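Putative sugar phosphate isomerase (Acidithiobacillus ferrooxidans, PDB 3L2H) is a cupin-fold protein, thought to bind a metal ion, that may isomerise a sugar phosphate, although its substrate is not established. Local coordinates at residues V33-G38 with I48-I53; Q52-K57 with T112-C117; E70-L75 with C117-Q122. All coordinates share one frame; numbering follows the deposited sequence. Where two conformers were deposited one is given.

Contact 1. Residues V33-G38 with I48-I53; sequences VNKSLG and IHLIQI. With CXS (3-cyclohexyl-1-propylsulfonic acid), chain L.
Asn34 and His49 make the one side-chain hydrogen bond across this antiparallel strand pair, with Asn34 ND2 2.9 Å from His49 ND1. The bond is nearly straight (N-H...N 164°). It lies in the amide plane of Asn34 but meets the imidazole obliquely, 33° out of the ring plane. Asn34 CG lies anti to its backbone N (chi1 -165°), beside the carbonyl carbon; the amide end, not CB, comes near His49, and OD1 is held by Arg32. Beside it Ser36 OG stands 3.5 Å from His49 CE1; that hydroxyl bonds to Asp39 and, through a water, to Ile48 N.

The backbone is the closely joined part: the strand axes come to 4.7 Å, two-way bonds link Val33 with Gln52 and Lys35 with Leu50, and Gly38 N donates to Ile48 O at 3.1 Å where the strand turns into helix 37-41.

By contrast, the tips of Lys35 and Gln52 meet only through intermediaries. The extended Lys35 chain carries NZ to within 2.6 Å of sulfonate O3 of a bound cyclohexylpropylsulfonic acid, probably from the crystallisation liquor, and Gln52 NE2 reaches sulfonate O1 at 3.0 Å. A water touches both nitrogens, weakly in the case of Lys35. The two tips remain 3.9 Å apart (Lys35 NZ to Gln52 NE2), so the sulfonate and the water link them. The other branch of the Gln52 amide, OE1, rests 3.6 Å from Val33 CB.

Lys35 NZ also bonds to Ile14 O of helix 11-16. Strand 46-53 is flanked on its other side by strand 115-122, with Ile51 against Cys117 and Val119, while Leu37 and Leu50 pack on Phe95 and Tyr73 of a second subunit.

Contact 2. Residues Q52-K57 with T112-C117; sequences QIEPGK and TETLVC
Where two neighbouring antiparallel strands of the cupin sheet part, Ile53 and Leu115 form the final hydrogen-bonded pair, and a type II turn, Glu54 to Lys57, follows directly. Ile53 N lies 2.9 Å from Leu115 O, and the return bond from Leu115 N to Ile53 O has the same length and is nearly linear (172°). Their side chains share one face, CB to CB 4.2 Å.

On the other face, Thr114 CG2 packs against Gln52 CB at 3.7 Å, with Val116 lying alongside Gln52. Beyond the pair, the Glu54 chain bends about CB-CG (chi2 -50°, which places CD), and its carboxylate comes back toward Thr114, with Glu54 OE1 2.8 Å from Thr114 OG1. Pro55 CG covers the backbone at Thr112, 3.8 Å from Thr112 C. Asn109 ND2 bonds both Ile53 O and Glu113 O, tying the two departing loops together.

The turn closes through Lys57 N to Glu54 O, 3.0 Å, with Pro55 and Gly56 as its central pair. Its first two residues, Glu54 and Pro55, thus still touch the partner segment, as a type II turn at the mouth of an antiparallel cupin strand pair.

Contact 3. Residues E70-L75 with C117-Q122; sequences EAVYVL and CLVIGQ. With EDO (1,2-ethanediol), chain N.
Cys117 and Val72 pack within the antiparallel pairing of strands 70-76 and 115-122, two neighbours in the main sheet of the cupin fold. Starting at Cys117 CB, the first contacts are Tyr73 O at 3.5 Å and Val72 CG1 at 3.7 Å. Cys117 SG lies anti to the carbonyl carbon (chi1 -58°), where it meets Val72 CG1 at 3.8 Å and Val74 CG2 at 4.1 Å. Val119, on the same face, continues this apolar row along Val72.

At the strand start this face becomes polar. Glu70 OE2 sits only 2.5 Å from ethanediol O1, a spacing short enough that its detail is doubtful, and Glu70 OE1 bonds His63 NE2. Ser59 and His105 also bond the diol, probably from the crystallisation liquor; with His63 and Glu70 this is consistent with the metal-binding pocket of cupins, here holding a diol. An alanine in place of Glu70 would probably leave His63 and the diol without their carboxylate partner.

The other face carries Ala71, Tyr73, Leu118 and Ile120, with Leu75 CD1 placed 4.0 Å from Leu118 CG. It meets a second subunit, where Ile120 packs on Ile120 of that subunit.

Of the four backbone bonds joining the strands, Ala71 N to Ile120 O is the shortest at 2.7 Å; it runs nearly along the C=O axis (C=O...N 165°) yet is bent at the hydrogen (141°).

How the contacts relate
All three contacts lie in one antiparallel sheet, in which strands 27-36, 46-53, 115-122 and 70-76 are consecutive neighbours. Contact 1 joins the first two, contact 2 the second and third, and contact 3 the last two. The centres of contacts 1 and 2 are about 13 Å apart. Those of contacts 1 and 3 are about 9 Å apart, and those of contacts 2 and 3 about 14 Å. Contact 2 shares Gln52 and Ile53 with contact 1 and Cys117 with contact 3. Along the chain contact 1 closes first, while the segments of contacts 2 and 3 alternate, and strand 115-122 sits between the earlier strands 46-53 and 70-76. Contacts 1 and 3 also touch the second subunit, so the same sheet serves fold and assembly.

Contact 1. Residues V33-G38 with I48-I53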
# COMPACT_ATOMS: atom_id res chain seq x y z
N VAL B 33 19.66 24.24 -8.33
CA VAL B 33 20.56 23.61 -7.37
C VAL B 33 19.61 22.90 -6.44
O VAL B 33 18.68 23.51 -5.93
CB VAL B 33 21.45 24.61 -6.62
CG1 VAL B 33 22.18 23.91 -5.48
CG2 VAL B 33 22.45 25.20 -7.60
N ASN B 34 19.79 21.59 -6.28
CA ASN B 34 18.93 20.78 -5.45
C ASN B 34 19.71 20.17 -4.30
O ASN B 34 20.69 19.45 -4.52
CB ASN B 34 18.32 19.65 -6.28
CG ASN B 34 17.18 18.98 -5.59
OD1 ASN B 34 16.01 19.39 -5.77
ND2 ASN B 34 17.46 17.93 -4.84
N LYS B 35 19.28 20.48 -3.08
CA LYS B 35 19.83 19.92 -1.87
C LYS B 35 18.78 18.98 -1.26
O LYS B 35 17.75 19.43 -0.77
CB LYS B 35 20.20 21.03 -0.89
CG LYS B 35 21.32 21.99 -1.46
CD LYS B 35 21.63 23.15 -0.47
CE LYS B 35 22.61 24.12 -1.08
NZ LYS B 35 23.03 25.18 -0.06
N SER B 36 19.03 17.69 -1.32
CA SER B 36 18.06 16.75 -0.90
C SER B 36 18.23 16.49 0.62
O SER B 36 19.10 15.70 1.08
CB SER B 36 18.14 15.45 -1.67
OG SER B 36 17.20 14.52 -1.13
N LEU B 37 17.46 17.23 1.38
CA LEU B 37 17.55 17.14 2.84
C LEU B 37 17.11 15.73 3.31
O LEU B 37 17.76 15.09 4.15
CB LEU B 37 16.71 18.23 3.48
CG LEU B 37 17.00 19.67 3.06
CD1 LEU B 37 16.17 20.64 3.92
CD2 LEU B 37 18.54 20.00 3.06
N GLY B 38 16.04 15.23 2.70
CA GLY B 38 15.56 13.90 3.04
C GLY B 38 16.55 12.81 2.74
O GLY B 38 16.75 11.93 3.58
N ILE B 48 12.23 15.74 0.53
CA ILE B 48 12.26 17.10 1.02
C ILE B 48 13.54 17.73 0.46
O ILE B 48 14.64 17.28 0.80
CB ILE B 48 12.22 17.18 2.54
CG1 ILE B 48 10.97 16.49 3.10
CG2 ILE B 48 12.27 18.69 3.00
CD1 ILE B 48 10.83 16.35 4.62
N HIS B 49 13.36 18.77 -0.35
CA HIS B 49 14.41 19.37 -1.14
C HIS B 49 14.43 20.89 -0.92
O HIS B 49 13.39 21.55 -1.00
CB HIS B 49 14.17 19.09 -2.63
CG HIS B 49 14.11 17.64 -2.98
ND1 HIS B 49 15.25 16.90 -3.25
CD2 HIS B 49 13.07 16.78 -3.08
CE1 HIS B 49 14.89 15.65 -3.54
NE2 HIS B 49 13.58 15.56 -3.45
N LEU B 50 15.60 21.42 -0.67
CA LEU B 50 15.80 22.86 -0.68
C LEU B 50 16.39 23.21 -2.05
O LEU B 50 17.45 22.72 -2.45
CB LEU B 50 16.68 23.29 0.47
CG LEU B 50 16.67 24.83 0.51
CD1 LEU B 50 16.42 25.31 1.91
CD2 LEU B 50 17.93 25.43 -0.13
N ILE B 51 15.65 23.99 -2.81
CA ILE B 51 16.02 24.26 -4.21
C ILE B 51 16.31 25.73 -4.40
O ILE B 51 15.75 26.59 -3.70
CB ILE B 51 14.94 23.74 -5.23
CG1 ILE B 51 13.69 24.61 -5.21
CG2 ILE B 51 14.57 22.30 -4.93
CD1 ILE B 51 12.74 24.38 -6.37
N GLN B 52 17.22 26.01 -5.32
CA GLN B 52 17.55 27.37 -5.72
C GLN B 52 17.38 27.44 -7.25
O GLN B 52 17.98 26.64 -7.96
CB GLN B 52 18.99 27.75 -5.35
CG GLN B 52 19.34 27.48 -3.89
CD GLN B 52 20.83 27.60 -3.62
OE1 GLN B 52 21.64 27.56 -4.55
NE2 GLN B 52 21.20 27.76 -2.34
N ILE B 53 16.58 28.41 -7.69
CA ILE B 53 16.26 28.65 -9.08
C ILE B 53 16.72 30.04 -9.41
O ILE B 53 16.21 31.04 -8.84
CB ILE B 53 14.74 28.55 -9.32
CG1 ILE B 53 14.21 27.21 -8.80
CG2 ILE B 53 14.40 28.78 -10.81
CD1 ILE B 53 12.72 27.05 -8.97
S CXS L . 20.48 27.76 1.33
O1 CXS L . 19.85 28.57 0.24
O2 CXS L . 21.62 28.49 1.91
O3 CXS L . 20.94 26.47 0.81
C1 CXS L . 19.34 27.59 2.57
C2 CXS L . 18.80 28.95 3.01
C3 CXS L . 17.79 28.83 4.14
N CXS L . 17.56 30.06 4.87
C4 CXS L . 16.77 30.03 6.09
C5 CXS L . 15.31 29.67 5.80
C6 CXS L . 14.54 29.57 7.12
C7 CXS L . 14.62 30.86 7.93
C8 CXS L . 16.05 31.35 8.08
C9 CXS L . 16.80 31.40 6.77
O HOH W 1 23.62 28.49 -0.25
O HOH W 2 14.63 14.33 -0.01

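Contact 2. Residues Q52-K57 with T112-C117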
# COMPACT_ATOMS: atom_id res chain seq x y z
N GLN B 52 17.22 26.01 -5.32
CA GLN B 52 17.55 27.37 -5.72
C GLN B 52 17.38 27.44 -7.25
O GLN B 52 17.98 26.64 -7.96
CB GLN B 52 18.99 27.75 -5.35
CG GLN B 52 19.34 27.48 -3.89
CD GLN B 52 20.83 27.60 -3.62
OE1 GLN B 52 21.64 27.56 -4.55
NE2 GLN B 52 21.20 27.76 -2.34
N ILE B 53 16.58 28.41 -7.69
CA ILE B 53 16.26 28.65 -9.08
C ILE B 53 16.72 30.04 -9.41
O ILE B 53 16.21 31.04 -8.84
CB ILE B 53 14.74 28.55 -9.32
CG1 ILE B 53 14.21 27.21 -8.80
CG2 ILE B 53 14.40 28.78 -10.81
CD1 ILE B 53 12.72 27.05 -8.97
N GLU B 54 17.66 30.14 -10.32
CA GLU B 54 18.19 31.44 -10.70
C GLU B 54 17.26 32.18 -11.65
O GLU B 54 16.39 31.58 -12.30
CB GLU B 54 19.60 31.32 -11.31
CG GLU B 54 20.66 30.80 -10.37
CD GLU B 54 20.73 31.52 -9.01
OE1 GLU B 54 20.32 32.68 -8.88
OE2 GLU B 54 21.21 30.92 -8.02
N PRO B 55 17.41 33.52 -11.71
CA PRO B 55 16.56 34.30 -12.62
C PRO B 55 16.62 33.74 -14.04
O PRO B 55 17.69 33.39 -14.52
CB PRO B 55 17.15 35.70 -12.53
CG PRO B 55 17.65 35.78 -11.14
CD PRO B 55 18.24 34.40 -10.88
N GLY B 56 15.46 33.62 -14.67
CA GLY B 56 15.35 33.06 -15.99
C GLY B 56 15.14 31.56 -16.05
O GLY B 56 14.93 31.03 -17.13
N LYS B 57 15.20 30.85 -14.92
CA LYS B 57 15.05 29.41 -14.93
C LYS B 57 13.72 28.99 -14.33
O LYS B 57 12.98 29.81 -13.87
CB LYS B 57 16.22 28.76 -14.21
CG LYS B 57 17.58 29.21 -14.71
CD LYS B 57 17.82 28.86 -16.17
CE LYS B 57 19.26 29.17 -16.54
NZ LYS B 57 19.39 29.23 -18.01
N THR B 112 14.69 39.11 -9.97
CA THR B 112 16.10 39.47 -10.02
C THR B 112 16.98 38.83 -8.94
O THR B 112 18.20 39.02 -8.94
CB THR B 112 16.24 41.02 -9.90
OG1 THR B 112 15.57 41.46 -8.71
CG2 THR B 112 15.64 41.68 -11.08
N GLU B 113 16.39 38.11 -7.99
CA GLU B 113 17.19 37.41 -6.99
C GLU B 113 16.87 35.92 -7.11
O GLU B 113 15.89 35.53 -7.73
CB GLU B 113 16.95 37.94 -5.58
CG GLU B 113 15.62 37.56 -4.96
CD GLU B 113 15.34 38.25 -3.63
OE1 GLU B 113 15.79 37.77 -2.54
OE2 GLU B 113 14.59 39.25 -3.68
N THR B 114 17.70 35.10 -6.50
CA THR B 114 17.48 33.66 -6.52
C THR B 114 16.16 33.33 -5.87
O THR B 114 15.83 33.89 -4.83
CB THR B 114 18.59 32.93 -5.71
OG1 THR B 114 19.86 33.42 -6.18
CG2 THR B 114 18.47 31.38 -5.85
N LEU B 115 15.43 32.37 -6.44
CA LEU B 115 14.19 31.88 -5.84
C LEU B 115 14.56 30.66 -5.04
O LEU B 115 15.09 29.70 -5.62
CB LEU B 115 13.16 31.59 -6.90
CG LEU B 115 11.85 30.90 -6.49
CD1 LEU B 115 11.09 31.71 -5.42
CD2 LEU B 115 10.95 30.69 -7.72
N VAL B 116 14.29 30.68 -3.73
CA VAL B 116 14.68 29.58 -2.85
C VAL B 116 13.43 28.99 -2.16
O VAL B 116 12.67 29.70 -1.52
CB VAL B 116 15.75 30.01 -1.82
CG1 VAL B 116 16.21 28.83 -0.93
CG2 VAL B 116 16.95 30.66 -2.56
N CYS B 117 13.21 27.70 -2.36
CA CYS B 117 12.03 27.00 -1.88
C CYS B 117 12.35 25.66 -1.28
O CYS B 117 13.36 25.04 -1.60
CB CYS B 117 11.07 26.67 -3.03
SG CYS B 117 10.51 28.13 -3.97

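Contact 3. Residues E70-L75 with C117-Q122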
# COMPACT_ATOMS: atom_id res chain seq x y z
N GLU B 70 2.48 16.74 -3.98
CA GLU B 70 3.66 17.59 -4.07
C GLU B 70 3.26 18.92 -3.43
O GLU B 70 2.10 19.30 -3.52
CB GLU B 70 4.01 17.77 -5.55
CG GLU B 70 5.16 18.59 -5.84
CD GLU B 70 5.60 18.47 -7.31
OE1 GLU B 70 4.77 18.33 -8.26
OE2 GLU B 70 6.81 18.50 -7.47
N ALA B 71 4.22 19.65 -2.87
CA ALA B 71 3.98 20.98 -2.35
C ALA B 71 5.25 21.82 -2.38
O ALA B 71 6.36 21.27 -2.43
CB ALA B 71 3.42 20.91 -0.91
N VAL B 72 5.08 23.14 -2.32
CA VAL B 72 6.20 24.09 -2.39
C VAL B 72 6.03 25.14 -1.32
O VAL B 72 4.93 25.66 -1.14
CB VAL B 72 6.32 24.77 -3.76
CG1 VAL B 72 7.53 25.75 -3.77
CG2 VAL B 72 6.43 23.74 -4.91
N TYR B 73 7.10 25.46 -0.58
CA TYR B 73 7.06 26.54 0.42
C TYR B 73 8.18 27.51 0.09
O TYR B 73 9.34 27.12 -0.03
CB TYR B 73 7.14 26.02 1.87
CG TYR B 73 6.99 27.10 2.94
CD1 TYR B 73 5.74 27.47 3.39
CD2 TYR B 73 8.08 27.75 3.49
CE1 TYR B 73 5.56 28.45 4.36
CE2 TYR B 73 7.91 28.76 4.46
CZ TYR B 73 6.64 29.10 4.89
OH TYR B 73 6.40 30.04 5.87
N VAL B 74 7.83 28.76 -0.15
CA VAL B 74 8.82 29.74 -0.62
C VAL B 74 9.56 30.33 0.55
O VAL B 74 8.95 30.89 1.45
CB VAL B 74 8.17 30.87 -1.42
CG1 VAL B 74 9.25 31.87 -1.95
CG2 VAL B 74 7.34 30.32 -2.59
N LEU B 75 10.88 30.21 0.54
CA LEU B 75 11.73 30.75 1.59
C LEU B 75 12.25 32.14 1.24
O LEU B 75 12.32 32.99 2.12
CB LEU B 75 12.91 29.82 1.87
CG LEU B 75 12.52 28.44 2.42
CD1 LEU B 75 13.76 27.48 2.51
CD2 LEU B 75 11.80 28.53 3.77
N CYS B 117 13.21 27.70 -2.36
CA CYS B 117 12.03 27.00 -1.88
C CYS B 117 12.35 25.66 -1.28
O CYS B 117 13.36 25.04 -1.60
CB CYS B 117 11.07 26.67 -3.03
SG CYS B 117 10.51 28.13 -3.97
N LEU B 118 11.43 25.23 -0.43
CA LEU B 118 11.37 23.86 0.01
C LEU B 118 10.35 23.17 -0.88
O LEU B 118 9.24 23.69 -1.07
CB LEU B 118 10.89 23.75 1.45
CG LEU B 118 11.85 23.91 2.57
CD1 LEU B 118 11.05 23.71 3.87
CD2 LEU B 118 13.03 22.89 2.40
N VAL B 119 10.75 22.07 -1.49
CA VAL B 119 9.87 21.22 -2.25
C VAL B 119 9.68 19.90 -1.46
O VAL B 119 10.65 19.23 -1.08
CB VAL B 119 10.38 20.99 -3.68
CG1 VAL B 119 9.45 20.01 -4.39
CG2 VAL B 119 10.48 22.32 -4.43
N ILE B 120 8.40 19.55 -1.23
CA ILE B 120 8.00 18.42 -0.41
C ILE B 120 7.13 17.53 -1.25
O ILE B 120 6.13 18.00 -1.84
CB ILE B 120 7.20 18.87 0.81
CG1 ILE B 120 8.03 19.81 1.70
CG2 ILE B 120 6.73 17.64 1.63
CD1 ILE B 120 7.22 20.81 2.48
N GLY B 121 7.50 16.25 -1.37
CA GLY B 121 6.72 15.34 -2.18
C GLY B 121 6.72 13.90 -1.69
O GLY B 121 7.57 13.48 -0.89
N GLN B 122 5.69 13.17 -2.08
CA GLN B 122 5.63 11.75 -1.73
C GLN B 122 6.57 11.05 -2.61
O GLN B 122 6.83 11.52 -3.74
CB GLN B 122 4.27 11.14 -1.98
CG GLN B 122 3.19 11.58 -1.12
CD GLN B 122 1.95 10.80 -1.41
OE1 GLN B 122 1.09 11.24 -2.17
NE2 GLN B 122 1.86 9.59 -0.84
C1 EDO N . 8.66 21.20 -8.41
O1 EDO N . 7.77 20.21 -8.97
C2 EDO N . 7.90 22.45 -8.02
O2 EDO N . 7.63 23.19 -9.23